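Local coordinates for rhamnogalacturonan endolyase YesW (Bacillus subtilis, PDB 2ZUX), which cleaves the rhamnogalacturonan of plant pectin by endo-type elimination, releasing oligosaccharides with an unsaturated galacturonosyl end, at residues Gly11-Lys16 against Asp506-Trp511; Ser113-Ser118 against Ile131-Pro136; Thr179-Tyr184 against Trp553-Tyr558. All blocks are in the same frame, centred on the assembly; numbering follows the deposited sequence.

Interaction 1 of 3, residues Gly11-Lys16 against Asp506-Trp511. With CA (calcium ion), chain E.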
loop_
_atom_site.group_PDB
_atom_site.type_symbol
_atom_site.label_atom_id
_atom_site.label_comp_id
_atom_site.label_asym_id
_atom_site.label_seq_id
_atom_site.Cartn_x
_atom_site.Cartn_y
_atom_site.Cartn_z
ATOM N N GLY A 11 -10.551 -15.931 -5.638
ATOM C CA GLY A 11 -9.108 -15.801 -5.441
ATOM C C GLY A 11 -8.422 -17.148 -5.306
ATOM O O GLY A 11 -7.372 -17.264 -4.679
ATOM N N LEU A 12 -9.020 -18.182 -5.895
ATOM C CA LEU A 12 -8.504 -19.539 -5.775
ATOM C C LEU A 12 -7.105 -19.655 -6.381
ATOM O O LEU A 12 -6.866 -19.181 -7.492
ATOM C CB LEU A 12 -9.473 -20.540 -6.427
ATOM C CG LEU A 12 -9.138 -22.023 -6.290
ATOM C CD1 LEU A 12 -9.173 -22.456 -4.838
ATOM C CD2 LEU A 12 -10.128 -22.839 -7.108
ATOM N N VAL A 13 -6.193 -20.268 -5.632
ATOM C CA VAL A 13 -4.826 -20.507 -6.086
ATOM C C VAL A 13 -4.412 -21.928 -5.698
ATOM O O VAL A 13 -4.831 -22.438 -4.654
ATOM C CB VAL A 13 -3.838 -19.430 -5.518
ATOM C CG1 VAL A 13 -3.577 -19.627 -4.031
ATOM C CG2 VAL A 13 -2.528 -19.426 -6.288
ATOM N N ALA A 14 -3.623 -22.571 -6.558
ATOM C CA ALA A 14 -3.129 -23.921 -6.324
ATOM C C ALA A 14 -1.653 -23.951 -6.662
ATOM O O ALA A 14 -1.246 -23.492 -7.733
ATOM C CB ALA A 14 -3.893 -24.935 -7.169
ATOM N N VAL A 15 -0.854 -24.460 -5.732
ATOM C CA VAL A 15 0.594 -24.389 -5.847
ATOM C C VAL A 15 1.192 -25.756 -5.559
ATOM O O VAL A 15 0.881 -26.379 -4.541
ATOM C CB VAL A 15 1.199 -23.344 -4.868
ATOM C CG1 VAL A 15 2.713 -23.225 -5.056
ATOM C CG2 VAL A 15 0.536 -21.973 -5.029
ATOM N N LYS A 16 2.044 -26.219 -6.466
ATOM C CA LYS A 16 2.735 -27.486 -6.296
ATOM C C LYS A 16 3.757 -27.395 -5.165
ATOM O O LYS A 16 4.541 -26.441 -5.095
ATOM C CB LYS A 16 3.417 -27.880 -7.608
ATOM C CG LYS A 16 3.960 -29.298 -7.666
ATOM C CD LYS A 16 4.731 -29.515 -8.970
ATOM C CE LYS A 16 6.135 -28.913 -8.903
ATOM N NZ LYS A 16 6.666 -28.460 -10.225
ATOM N N ASP A 506 -2.513 -9.018 0.402
ATOM C CA ASP A 506 -3.336 -10.219 0.219
ATOM C C ASP A 506 -4.132 -10.078 -1.074
ATOM O O ASP A 506 -5.256 -9.561 -1.074
ATOM C CB ASP A 506 -4.282 -10.431 1.396
ATOM C CG ASP A 506 -5.228 -11.592 1.175
ATOM O OD1 ASP A 506 -4.914 -12.482 0.347
ATOM O OD2 ASP A 506 -6.279 -11.613 1.831
ATOM N N LEU A 507 -3.538 -10.528 -2.175
ATOM C CA LEU A 507 -4.171 -10.340 -3.477
ATOM C C LEU A 507 -4.773 -11.605 -4.083
ATOM O O LEU A 507 -5.496 -11.518 -5.061
ATOM C CB LEU A 507 -3.247 -9.613 -4.466
ATOM C CG LEU A 507 -1.777 -9.977 -4.614
ATOM C CD1 LEU A 507 -1.600 -11.310 -5.309
ATOM C CD2 LEU A 507 -1.044 -8.886 -5.398
ATOM N N LEU A 508 -4.464 -12.763 -3.508
ATOM C CA LEU A 508 -5.100 -14.024 -3.911
ATOM C C LEU A 508 -5.021 -15.008 -2.754
ATOM O O LEU A 508 -4.327 -14.763 -1.774
ATOM C CB LEU A 508 -4.472 -14.612 -5.179
ATOM C CG LEU A 508 -2.963 -14.724 -5.296
ATOM C CD1 LEU A 508 -2.440 -15.965 -4.599
ATOM C CD2 LEU A 508 -2.555 -14.732 -6.781
ATOM N N GLY A 509 -5.754 -16.110 -2.853
ATOM C CA GLY A 509 -5.702 -17.136 -1.822
ATOM C C GLY A 509 -6.310 -16.676 -0.512
ATOM O O GLY A 509 -7.134 -15.755 -0.489
ATOM N N ASP A 510 -5.886 -17.323 0.572
ATOM C CA ASP A 510 -6.401 -17.008 1.902
ATOM C C ASP A 510 -5.753 -15.760 2.489
ATOM O O ASP A 510 -5.039 -15.033 1.796
ATOM C CB ASP A 510 -6.312 -18.225 2.847
ATOM C CG ASP A 510 -4.883 -18.571 3.274
ATOM O OD1 ASP A 510 -3.946 -17.751 3.116
ATOM O OD2 ASP A 510 -4.711 -19.678 3.834
ATOM N N TRP A 511 -6.003 -15.520 3.768
ATOM C CA TRP A 511 -5.697 -14.239 4.398
ATOM C C TRP A 511 -4.222 -13.857 4.461
ATOM O O TRP A 511 -3.916 -12.687 4.704
ATOM C CB TRP A 511 -6.310 -14.184 5.797
ATOM C CG TRP A 511 -5.739 -15.182 6.758
ATOM C CD1 TRP A 511 -6.121 -16.485 6.904
ATOM C CD2 TRP A 511 -4.697 -14.959 7.722
ATOM N NE1 TRP A 511 -5.376 -17.090 7.894
ATOM C CE2 TRP A 511 -4.488 -16.181 8.406
ATOM C CE3 TRP A 511 -3.909 -13.849 8.068
ATOM C CZ2 TRP A 511 -3.536 -16.320 9.424
ATOM C CZ3 TRP A 511 -2.963 -13.994 9.086
ATOM C CH2 TRP A 511 -2.785 -15.220 9.746
HETATM CA CA CA E . -3.398 -14.341 0.271
HETATM O O HOH W 1 -2.800 -16.607 0.958
#
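Gly11 and Gly509 meet backbone to backbone, and the tightest part of the contact is gathered around their one bond. The N-H of Gly509 reaches the carbonyl O of Gly11 at 2.7 Å. Both residues have positive phi, 62° at Gly11 and 68° at Gly509, a region that suits glycine. Beside the bond two apolar groups close the contact: the CD1 methyl of Leu508 comes up against the branch point of Val13, 3.8 Å from its CB and nearly as close to both CG atoms, while the two side chains cross at about a right angle. Val13 CG1 lies between its own backbone N and carbonyl carbon (chi1 73°), and from there it also rests on Gly509 CA at 3.9 Å. This is a junction of two domains, for residues 11-16 belong to the N-terminal beta-sheet domain, and residues 506-511 form a calcium-binding loop of the beta-propeller between strands 503-505 and 514-519. Ligands at every second residue recall the loop of an EF-hand: Asp506 OD1, Leu508 O and Asp510 O bind the ion, and Arg512 O and both carboxylate oxygens of Glu514 complete the protein's share. One peptide unit therefore faces two ways, since Leu508 O sits 2.3 Å from the calcium while the next N-H grips Gly11. Away from this the association is looser. Leu12 turns its side chain back among its own domain's strands, and strand 13-16 runs off until Lys16 is exposed at the surface. On the metal, a water takes one position, 2.4 Å from the calcium, and donates a hydrogen bond to Asp510 OD1.

Interaction 2 of 3, residues Ser113-Ser118 against Ile131-Pro136. With CA (calcium ion), chain D; RAM (alpha-L-rhamnopyranose), chain N.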
loop_
_atom_site.group_PDB
_atom_site.type_symbol
_atom_site.label_atom_id
_atom_site.label_comp_id
_atom_site.label_asym_id
_atom_site.label_seq_id
_atom_site.Cartn_x
_atom_site.Cartn_y
_atom_site.Cartn_z
ATOM N N SER A 113 14.072 0.091 -14.247
ATOM C CA SER A 113 13.800 -1.058 -13.403
ATOM C C SER A 113 12.368 -0.969 -12.887
ATOM O O SER A 113 11.814 0.135 -12.701
ATOM C CB SER A 113 14.791 -1.148 -12.246
ATOM O OG SER A 113 14.718 0.000 -11.416
ATOM N N ALA A 114 11.757 -2.133 -12.701
ATOM C CA ALA A 114 10.410 -2.216 -12.152
ATOM C C ALA A 114 10.462 -1.714 -10.711
ATOM O O ALA A 114 11.384 -2.040 -9.972
ATOM C CB ALA A 114 9.925 -3.636 -12.213
ATOM N N ASN A 115 9.492 -0.895 -10.315
ATOM C CA ASN A 115 9.552 -0.241 -9.013
ATOM C C ASN A 115 8.222 -0.474 -8.277
ATOM O O ASN A 115 7.699 -1.593 -8.311
ATOM C CB ASN A 115 9.937 1.235 -9.216
ATOM C CG ASN A 115 10.469 1.897 -7.954
ATOM O OD1 ASN A 115 11.667 1.790 -7.608
ATOM N ND2 ASN A 115 9.612 2.641 -7.298
ATOM N N ASP A 116 7.665 0.553 -7.630
ATOM C CA ASP A 116 6.452 0.411 -6.821
ATOM C C ASP A 116 5.264 0.007 -7.669
ATOM O O ASP A 116 5.101 0.488 -8.794
ATOM C CB ASP A 116 6.102 1.742 -6.159
ATOM C CG ASP A 116 7.181 2.264 -5.236
ATOM O OD1 ASP A 116 7.924 1.467 -4.629
ATOM O OD2 ASP A 116 7.226 3.509 -5.090
ATOM N N ALA A 117 4.399 -0.818 -7.092
ATOM C CA ALA A 117 3.137 -1.162 -7.730
ATOM C C ALA A 117 1.940 -0.875 -6.834
ATOM O O ALA A 117 2.070 -0.626 -5.629
ATOM C CB ALA A 117 3.124 -2.632 -8.193
ATOM N N SER A 118 0.770 -0.919 -7.460
ATOM C CA SER A 118 -0.495 -0.968 -6.755
ATOM C C SER A 118 -1.367 -2.000 -7.453
ATOM O O SER A 118 -0.935 -2.616 -8.440
ATOM C CB SER A 118 -1.164 0.403 -6.762
ATOM O OG SER A 118 -2.321 0.400 -5.953
ATOM N N ILE A 131 -0.680 -2.448 -11.323
ATOM C CA ILE A 131 -0.322 -1.154 -11.892
ATOM C C ILE A 131 1.106 -0.879 -11.430
ATOM O O ILE A 131 1.351 -0.726 -10.224
ATOM C CB ILE A 131 -1.293 -0.030 -11.430
ATOM C CG1 ILE A 131 -2.764 -0.404 -11.699
ATOM C CG2 ILE A 131 -0.931 1.316 -12.072
ATOM C CD1 ILE A 131 -3.113 -0.697 -13.154
ATOM N N LEU A 132 2.041 -0.839 -12.378
ATOM C CA LEU A 132 3.462 -0.786 -12.079
ATOM C C LEU A 132 4.125 0.510 -12.497
ATOM O O LEU A 132 3.947 0.968 -13.631
ATOM C CB LEU A 132 4.166 -1.941 -12.794
ATOM C CG LEU A 132 5.691 -2.034 -12.659
ATOM C CD1 LEU A 132 6.070 -2.407 -11.235
ATOM C CD2 LEU A 132 6.244 -3.043 -13.651
ATOM N N LYS A 133 4.902 1.084 -11.581
ATOM C CA LYS A 133 5.721 2.250 -11.890
ATOM C C LYS A 133 7.121 1.781 -12.254
ATOM O O LYS A 133 7.729 0.998 -11.520
ATOM C CB LYS A 133 5.760 3.209 -10.695
ATOM C CG LYS A 133 6.574 4.493 -10.927
ATOM C CD LYS A 133 6.600 5.390 -9.681
ATOM C CE LYS A 133 7.517 4.812 -8.619
ATOM N NZ LYS A 133 7.470 5.581 -7.331
ATOM N N TRP A 134 7.616 2.265 -13.394
ATOM C CA TRP A 134 9.002 2.052 -13.802
ATOM C C TRP A 134 9.855 3.218 -13.312
ATOM O O TRP A 134 9.409 4.380 -13.318
ATOM C CB TRP A 134 9.097 1.970 -15.327
ATOM C CG TRP A 134 8.488 0.730 -15.893
ATOM C CD1 TRP A 134 7.226 0.581 -16.387
ATOM C CD2 TRP A 134 9.128 -0.547 -16.016
ATOM N NE1 TRP A 134 7.041 -0.719 -16.827
ATOM C CE2 TRP A 134 8.188 -1.432 -16.595
ATOM C CE3 TRP A 134 10.401 -1.030 -15.690
ATOM C CZ2 TRP A 134 8.490 -2.778 -16.872
ATOM C CZ3 TRP A 134 10.697 -2.367 -15.956
ATOM C CH2 TRP A 134 9.741 -3.222 -16.537
ATOM N N ASP A 135 11.086 2.927 -12.899
ATOM C CA ASP A 135 11.983 3.966 -12.402
ATOM C C ASP A 135 13.228 4.036 -13.269
ATOM O O ASP A 135 13.915 3.024 -13.455
ATOM C CB ASP A 135 12.382 3.693 -10.950
ATOM C CG ASP A 135 12.958 4.914 -10.272
ATOM O OD1 ASP A 135 12.281 5.968 -10.253
ATOM O OD2 ASP A 135 14.076 4.806 -9.738
ATOM N N PRO A 136 13.542 5.232 -13.793
ATOM C CA PRO A 136 14.797 5.374 -14.528
ATOM C C PRO A 136 15.957 5.383 -13.539
ATOM O O PRO A 136 15.806 5.828 -12.390
ATOM C CB PRO A 136 14.654 6.738 -15.205
ATOM C CG PRO A 136 13.788 7.521 -14.264
ATOM C CD PRO A 136 12.806 6.507 -13.714
HETATM CA CA CA D . 7.509 4.760 -3.107
HETATM C C1 RAM N . 17.879 3.219 -6.336
HETATM C C2 RAM N . 16.555 3.626 -7.008
HETATM C C3 RAM N . 15.831 2.464 -7.694
HETATM C C4 RAM N . 15.854 1.231 -6.801
HETATM C C5 RAM N . 17.313 0.851 -6.574
HETATM C C6 RAM N . 17.437 -0.426 -5.761
HETATM O O1 RAM N . 18.958 3.468 -7.207
HETATM O O2 RAM N . 15.712 4.222 -6.044
HETATM O O3 RAM N . 14.509 2.828 -8.024
HETATM O O4 RAM N . 15.087 0.146 -7.300
HETATM O O5 RAM N . 17.957 1.885 -5.847
HETATM O O HOH W 2 16.297 1.904 -12.660
HETATM O O HOH W 3 10.001 5.143 -6.306
HETATM O O HOH W 4 9.752 5.016 -3.594
HETATM O O HOH W 5 7.133 6.655 -4.507
#
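Trp134 carries Ala114 CB and Leu132 CD2 over the same face of its indole, the Leu132 methyl 3.7 Å above the plane and offset toward the rim. At the ring's CZ3 corner the backbone N of Ala114 comes within 3.4 Å, and NE1 is hydrogen-bonded to Asp154 on the next strand. Two more flat groups, the amide of Asn115 and the carboxylate of Asp135, lie side by side and point the same way, their planes 37° apart. Asp135 OD2, which Ser139 also engages, accepts a hydrogen bond of 2.7 Å from O3 of a rhamnose; Asn115 OD1 stands 3.1 Å from the same O3. Both residues are known to bind substrate. They project from an antiparallel beta hairpin within a sheet of the propeller, and the hairpin's regular pairing is broken by a beta bulge. Asn115 and Asp116 together face Lys133, whose O accepts from Asn115 N and whose N donates to Asp116 O. The extra residue puts two polar side chains alongside one lysine. Extended through CD, Lys133 bends at chi3 (74°), and NZ forms a salt bridge of 3.1 Å with Asp116 OD2, arriving from above the carboxylate plane. That oxygen is also a calcium ligand at 2.4 Å, so ion and ammonium share it. NZ donates as well to a water, 2.8 Å away, which accepts a weak bond from Asn115 ND2.

Interaction 3 of 3, residues Thr179-Tyr184 against Trp553-Tyr558. With CA (calcium ion), chain D; RAM (alpha-L-rhamnopyranose), chain M.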
loop_
_atom_site.group_PDB
_atom_site.type_symbol
_atom_site.label_atom_id
_atom_site.label_comp_id
_atom_site.label_asym_id
_atom_site.label_seq_id
_atom_site.Cartn_x
_atom_site.Cartn_y
_atom_site.Cartn_z
ATOM N N THR A 179 5.805 11.383 -8.287
ATOM C CA THR A 179 4.543 10.722 -8.639
ATOM C C THR A 179 4.069 9.806 -7.522
ATOM O O THR A 179 4.806 8.919 -7.074
ATOM C CB THR A 179 4.685 9.904 -9.936
ATOM O OG1 THR A 179 5.031 10.790 -11.010
ATOM C CG2 THR A 179 3.393 9.190 -10.287
ATOM N N GLN A 180 2.822 10.038 -7.103
ATOM C CA GLN A 180 2.117 9.234 -6.108
ATOM C C GLN A 180 0.817 8.791 -6.772
ATOM O O GLN A 180 -0.056 9.614 -7.030
ATOM C CB GLN A 180 1.841 10.073 -4.851
ATOM C CG GLN A 180 3.044 10.871 -4.338
ATOM C CD GLN A 180 4.286 10.026 -4.090
ATOM O OE1 GLN A 180 4.219 8.829 -3.800
ATOM N NE2 GLN A 180 5.445 10.669 -4.197
ATOM N N PHE A 181 0.704 7.506 -7.094
ATOM C CA PHE A 181 -0.403 7.049 -7.937
ATOM C C PHE A 181 -1.450 6.253 -7.184
ATOM O O PHE A 181 -1.141 5.312 -6.457
ATOM C CB PHE A 181 0.102 6.327 -9.199
ATOM C CG PHE A 181 0.908 5.069 -8.935
ATOM C CD1 PHE A 181 0.335 3.818 -9.123
ATOM C CD2 PHE A 181 2.245 5.134 -8.540
ATOM C CE1 PHE A 181 1.071 2.657 -8.899
ATOM C CE2 PHE A 181 2.981 3.970 -8.300
ATOM C CZ PHE A 181 2.391 2.738 -8.478
ATOM N N MET A 182 -2.701 6.672 -7.353
ATOM C CA MET A 182 -3.830 6.059 -6.672
ATOM C C MET A 182 -4.613 5.197 -7.635
ATOM O O MET A 182 -5.007 5.650 -8.710
ATOM C CB MET A 182 -4.738 7.131 -6.068
ATOM C CG MET A 182 -4.155 7.804 -4.833
ATOM S SD MET A 182 -3.818 6.643 -3.484
ATOM C CE MET A 182 -2.024 6.667 -3.437
ATOM N N VAL A 183 -4.834 3.955 -7.233
ATOM C CA VAL A 183 -5.608 3.017 -8.038
ATOM C C VAL A 183 -6.823 2.613 -7.226
ATOM O O VAL A 183 -6.691 2.057 -6.136
ATOM C CB VAL A 183 -4.771 1.771 -8.425
ATOM C CG1 VAL A 183 -5.581 0.843 -9.326
ATOM C CG2 VAL A 183 -3.460 2.184 -9.101
ATOM N N TYR A 184 -8.013 2.903 -7.742
ATOM C CA TYR A 184 -9.218 2.662 -6.959
ATOM C C TYR A 184 -10.433 2.864 -7.826
ATOM O O TYR A 184 -10.399 3.636 -8.782
ATOM C CB TYR A 184 -9.287 3.628 -5.758
ATOM C CG TYR A 184 -9.919 2.981 -4.546
ATOM C CD1 TYR A 184 -9.162 2.181 -3.696
ATOM C CD2 TYR A 184 -11.277 3.149 -4.256
ATOM C CE1 TYR A 184 -9.729 1.567 -2.596
ATOM C CE2 TYR A 184 -11.858 2.524 -3.153
ATOM C CZ TYR A 184 -11.071 1.741 -2.324
ATOM O OH TYR A 184 -11.606 1.098 -1.226
ATOM N N TRP A 553 -2.155 3.223 -0.652
ATOM C CA TRP A 553 -1.045 4.150 -0.407
ATOM C C TRP A 553 0.322 3.488 -0.251
ATOM O O TRP A 553 1.309 4.186 -0.015
ATOM C CB TRP A 553 -1.308 5.167 0.733
ATOM C CG TRP A 553 -1.697 4.634 2.095
ATOM C CD1 TRP A 553 -2.879 4.891 2.734
ATOM C CD2 TRP A 553 -0.909 3.846 3.021
ATOM N NE1 TRP A 553 -2.888 4.305 3.966
ATOM C CE2 TRP A 553 -1.707 3.638 4.165
ATOM C CE3 TRP A 553 0.373 3.260 2.976
ATOM C CZ2 TRP A 553 -1.268 2.896 5.267
ATOM C CZ3 TRP A 553 0.801 2.506 4.070
ATOM C CH2 TRP A 553 -0.027 2.332 5.195
ATOM N N GLN A 554 0.406 2.167 -0.416
ATOM C CA GLN A 554 1.694 1.505 -0.192
ATOM C C GLN A 554 2.821 2.114 -1.030
ATOM O O GLN A 554 3.944 2.294 -0.540
ATOM C CB GLN A 554 1.626 -0.003 -0.423
ATOM C CG GLN A 554 2.886 -0.707 0.077
ATOM C CD GLN A 554 2.749 -2.209 0.034
ATOM O OE1 GLN A 554 3.515 -2.899 -0.647
ATOM N NE2 GLN A 554 1.757 -2.733 0.750
ATOM N N ASN A 555 2.528 2.459 -2.278
ATOM C CA ASN A 555 3.568 3.002 -3.152
ATOM C C ASN A 555 4.101 4.348 -2.711
ATOM O O ASN A 555 5.211 4.709 -3.072
ATOM C CB ASN A 555 3.091 3.089 -4.616
ATOM C CG ASN A 555 2.029 4.161 -4.840
ATOM O OD1 ASN A 555 0.818 3.883 -4.771
ATOM N ND2 ASN A 555 2.456 5.353 -5.173
ATOM N N ILE A 556 3.299 5.123 -1.988
ATOM C CA ILE A 556 3.642 6.530 -1.869
ATOM C C ILE A 556 4.938 6.761 -1.110
ATOM O O ILE A 556 5.212 6.124 -0.073
ATOM C CB ILE A 556 2.495 7.407 -1.339
ATOM C CG1 ILE A 556 2.342 7.270 0.170
ATOM C CG2 ILE A 556 1.198 7.124 -2.104
ATOM C CD1 ILE A 556 1.307 8.210 0.762
ATOM N N ALA A 557 5.734 7.665 -1.676
ATOM C CA ALA A 557 6.994 8.107 -1.083
ATOM C C ALA A 557 7.723 6.928 -0.430
ATOM O O ALA A 557 8.062 5.964 -1.133
ATOM C CB ALA A 557 6.761 9.282 -0.128
ATOM N N TYR A 558 8.001 6.975 0.871
ATOM C CA TYR A 558 8.666 5.848 1.516
ATOM C C TYR A 558 7.667 4.797 1.971
ATOM O O TYR A 558 7.102 4.869 3.067
ATOM C CB TYR A 558 9.572 6.310 2.658
ATOM C CG TYR A 558 10.760 7.157 2.215
ATOM C CD1 TYR A 558 11.182 7.195 0.882
ATOM C CD2 TYR A 558 11.469 7.918 3.143
ATOM C CE1 TYR A 558 12.283 7.974 0.497
ATOM C CE2 TYR A 558 12.562 8.697 2.759
ATOM C CZ TYR A 558 12.948 8.723 1.428
ATOM O OH TYR A 558 14.018 9.479 1.004
HETATM CA CA CA D . 7.509 4.760 -3.107
HETATM C C1 RAM M . 15.173 6.536 -2.341
HETATM C C2 RAM M . 15.509 6.558 -0.852
HETATM C C3 RAM M . 16.535 5.475 -0.499
HETATM C C4 RAM M . 17.767 5.565 -1.404
HETATM C C5 RAM M . 17.333 5.554 -2.872
HETATM C C6 RAM M . 18.535 5.780 -3.781
HETATM O O1 RAM M . 14.384 5.407 -2.644
HETATM O O2 RAM M . 16.015 7.842 -0.545
HETATM O O3 RAM M . 16.923 5.573 0.857
HETATM O O4 RAM M . 18.658 4.504 -1.110
HETATM O O5 RAM M . 16.353 6.557 -3.132
HETATM O O HOH W 6 4.891 6.318 -6.088
HETATM O O HOH W 4 9.752 5.016 -3.594
HETATM O O HOH W 5 7.133 6.655 -4.507
#
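Trp553 to Ile556 make a type I beta turn, closed by Ile556 N to Trp553 O at 3.0 Å, and the turn sits against residues 179-184 where they lead into strand 182-184. That strand is an outermost one of a four-stranded antiparallel sheet in the beta-propeller, and the turn comes from the far C-terminal part of the same domain. Asn555 lays its side chain over one face of the Phe181 ring, CG 3.6 Å above the plane and offset toward the rim, with amide and ring stacked 23° apart. Gln180, bent at chi2 (-54°), takes the N-H of Ala557 on OE1 at 2.9 Å from above its carbonyl plane, while NE2 is tied to Ala176 O. A leucine in place of Gln180 would probably leave the Ala557 N-H without its acceptor and let the metal-binding backbone shift. Farther along, the bent chain of Met182 brings CE to Ile556 CG2 at 3.5 Å. Two carbonyls of the loop, Asn555 O and Ala557 O, bind a calcium ion at 2.3 and 2.4 Å, with Asp116, Asn559 and two waters completing the site. The next residue, Tyr558, binds substrate; its ring meets the edge-to-face partner His177, and its OH stands 3.0 Å from O2 of a rhamnose.

Overall arrangement
Interactions 2 and 3 form one neighbourhood, their centres 11 Å apart, whereas interaction 1 lies 23 and 24 Å from them. Interactions 2 and 3 touch: Phe181 and Val183 pack against the hairpin 109-120/129-136, and Asp116 shares its calcium and two waters with residues 553-558. Along the chain, interaction 2 closes before interaction 3 opens; interaction 2 is nested inside the long loop closed by interaction 1, and interactions 1 and 3 cross. Interaction 1 thus fastens the N-terminal sheet domain onto the propeller, while interaction 3 brings a C-terminal loop onto a sheet edge beside the hairpin, near bound rhamnose. The calcium of interaction 1 is a separate ion; both may be structural.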